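Local coordinates for protein laccase (Botrytis aclada, PDB 3SQR) that oxidises phenolic substrates such as hydroquinone at the expense of molecular oxygen, which its copper centres reduce to water, and probably serves in lignin breakdown, at residues L255-G260 with V315-A320. Numbering follows the deposited sequence.
Sequences LTFVEG and VEANAA
Gly260 and Ala317 join two segments where the chain leaves strands 254-256 and 310-316; the end-to-end directions of 257-260 and 315-320 lie 85° apart. Gly260 N donates to Ala317 O over 2.9 Å in a nearly straight bond (172° at the hydrogen), reaching the oxygen from above the carbonyl plane. The CA of Glu259 adds a weaker C-H...O contact to that same oxygen. Ala317 is the centre of an inverse gamma turn, which carries the chain out of strand 310-316. Gly260, whose positive phi by itself favours glycine, lies just ahead of strand 262-269, whose Tyr263 bonds by its backbone to Val315. Both segments belong to the second cupredoxin-like domain of this multicopper oxidase, and the contact joins the ends of strands 254-256 and 310-316, one from each sheet of the beta-sandwich, away from the copper sites. Ala317 CB points toward segment 255-260, 3.4 Å from Val258 O and 3.6 Å from Phe257 CD2. In Phe257, chi1 (-83°) sets CG beside the backbone N and anti to the carbonyl carbon. Ring atom CE2 of Phe257 meets Val315 CG1 at 3.8 Å, the two side chains crossing at about a right angle. Ala317 CB and Val315 CG1 both approach this ring obliquely, and Tyr263 stacks on it. Farther out, Glu259 has CG anti to the backbone N and bends at chi2, and its carboxylate oxygens lie close to two backbone carbonyls. Glu259 OE1 is 2.6 Å from Ala319 O, while Glu259 OE2 lies 3.2 Å from Ala317 O, two acceptors without a hydrogen bond. The Tyr349 hydroxyl hydrogen-bonds Ala319 N, and Tyr349 is also touched by the side chains of Glu259 and Ala317.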
loop_
_atom_site.group_PDB
_atom_site.type_symbol
_atom_site.label_atom_id
_atom_site.label_comp_id
_atom_site.label_asym_id
_atom_site.label_seq_id
_atom_site.Cartn_x
_atom_site.Cartn_y
_atom_site.Cartn_z
ATOM N N LEU A 255 15.824 6.913 15.621
ATOM C CA LEU A 255 16.623 6.026 14.822
ATOM C C LEU A 255 18.093 6.382 15.154
ATOM O O LEU A 255 18.422 7.550 15.100
ATOM C CB LEU A 255 16.378 6.307 13.331
ATOM C CG LEU A 255 17.208 5.477 12.360
ATOM C CD1 LEU A 255 17.210 3.935 12.631
ATOM C CD2 LEU A 255 16.894 5.830 10.901
ATOM N N THR A 256 18.853 5.392 15.552
ATOM C CA THR A 256 20.280 5.573 15.899
ATOM C C THR A 256 21.199 5.116 14.833
ATOM O O THR A 256 21.085 3.979 14.344
ATOM C CB THR A 256 20.569 4.836 17.174
ATOM O OG1 THR A 256 19.773 5.437 18.169
ATOM C CG2 THR A 256 22.079 4.967 17.541
ATOM N N PHE A 257 22.148 5.973 14.451
ATOM C CA PHE A 257 23.123 5.623 13.480
ATOM C C PHE A 257 24.508 5.541 14.177
ATOM O O PHE A 257 24.814 6.326 15.101
ATOM C CB PHE A 257 23.273 6.650 12.366
ATOM C CG PHE A 257 22.290 6.562 11.251
ATOM C CD1 PHE A 257 21.345 5.523 11.156
ATOM C CD2 PHE A 257 22.274 7.546 10.295
ATOM C CE1 PHE A 257 20.457 5.516 10.088
ATOM C CE2 PHE A 257 21.367 7.529 9.220
ATOM C CZ PHE A 257 20.479 6.500 9.141
ATOM N N VAL A 258 25.266 4.560 13.732
ATOM C CA VAL A 258 26.692 4.407 13.996
ATOM C C VAL A 258 27.493 4.954 12.810
ATOM O O VAL A 258 27.333 4.622 11.644
ATOM C CB VAL A 258 27.070 2.926 14.241
ATOM C CG1 VAL A 258 28.671 2.813 14.342
ATOM C CG2 VAL A 258 26.397 2.377 15.478
ATOM N N GLU A 259 28.401 5.861 13.125
ATOM C CA GLU A 259 29.083 6.581 12.122
ATOM C C GLU A 259 29.805 5.612 11.149
ATOM O O GLU A 259 30.384 4.632 11.582
ATOM C CB GLU A 259 30.070 7.537 12.867
ATOM C CG GLU A 259 30.891 8.272 11.948
ATOM C CD GLU A 259 30.277 9.508 11.354
ATOM O OE1 GLU A 259 29.562 10.283 12.023
ATOM O OE2 GLU A 259 30.576 9.753 10.191
ATOM N N GLY A 260 29.721 5.891 9.857
ATOM C CA GLY A 260 30.329 5.078 8.790
ATOM C C GLY A 260 29.515 3.854 8.361
ATOM O O GLY A 260 29.882 3.192 7.412
ATOM N N VAL A 315 21.112 4.716 3.502
ATOM C CA VAL A 315 21.584 5.998 4.055
ATOM C C VAL A 315 22.921 5.656 4.728
ATOM O O VAL A 315 22.984 4.782 5.611
ATOM C CB VAL A 315 20.666 6.620 5.046
ATOM C CG1 VAL A 315 21.252 8.020 5.415
ATOM C CG2 VAL A 315 19.291 6.827 4.455
ATOM N N GLU A 316 23.954 6.377 4.308
ATOM C CA GLU A 316 25.265 6.280 4.953
ATOM C C GLU A 316 25.366 7.362 6.018
ATOM O O GLU A 316 25.023 8.536 5.767
ATOM C CB GLU A 316 26.393 6.361 3.914
ATOM C CG GLU A 316 27.735 6.275 4.554
ATOM C CD GLU A 316 28.819 6.172 3.513
ATOM O OE1 GLU A 316 28.684 6.857 2.481
ATOM O OE2 GLU A 316 29.780 5.388 3.742
ATOM N N ALA A 317 25.718 6.895 7.211
ATOM C CA ALA A 317 25.787 7.684 8.409
ATOM C C ALA A 317 27.183 8.390 8.343
ATOM O O ALA A 317 28.052 8.094 9.136
ATOM C CB ALA A 317 25.691 6.801 9.623
ATOM N N ASN A 318 27.298 9.307 7.412
ATOM C CA ASN A 318 28.562 10.023 7.149
ATOM C C ASN A 318 28.489 11.506 7.553
ATOM O O ASN A 318 29.247 12.328 7.020
ATOM C CB ASN A 318 28.939 9.926 5.652
ATOM C CG ASN A 318 27.874 10.477 4.704
ATOM O OD1 ASN A 318 26.789 10.941 5.102
ATOM N ND2 ASN A 318 28.186 10.423 3.412
ATOM N N ALA A 319 27.537 11.870 8.399
ATOM C CA ALA A 319 27.436 13.249 8.882
ATOM C C ALA A 319 28.200 13.421 10.193
ATOM O O ALA A 319 28.604 12.451 10.886
ATOM C CB ALA A 319 25.949 13.710 9.049
ATOM N N ALA A 320 28.411 14.708 10.523
ATOM C CA ALA A 320 28.889 15.065 11.842
ATOM C C ALA A 320 27.933 14.391 12.804
ATOM O O ALA A 320 26.692 14.439 12.556
ATOM C CB ALA A 320 28.830 16.588 12.018
#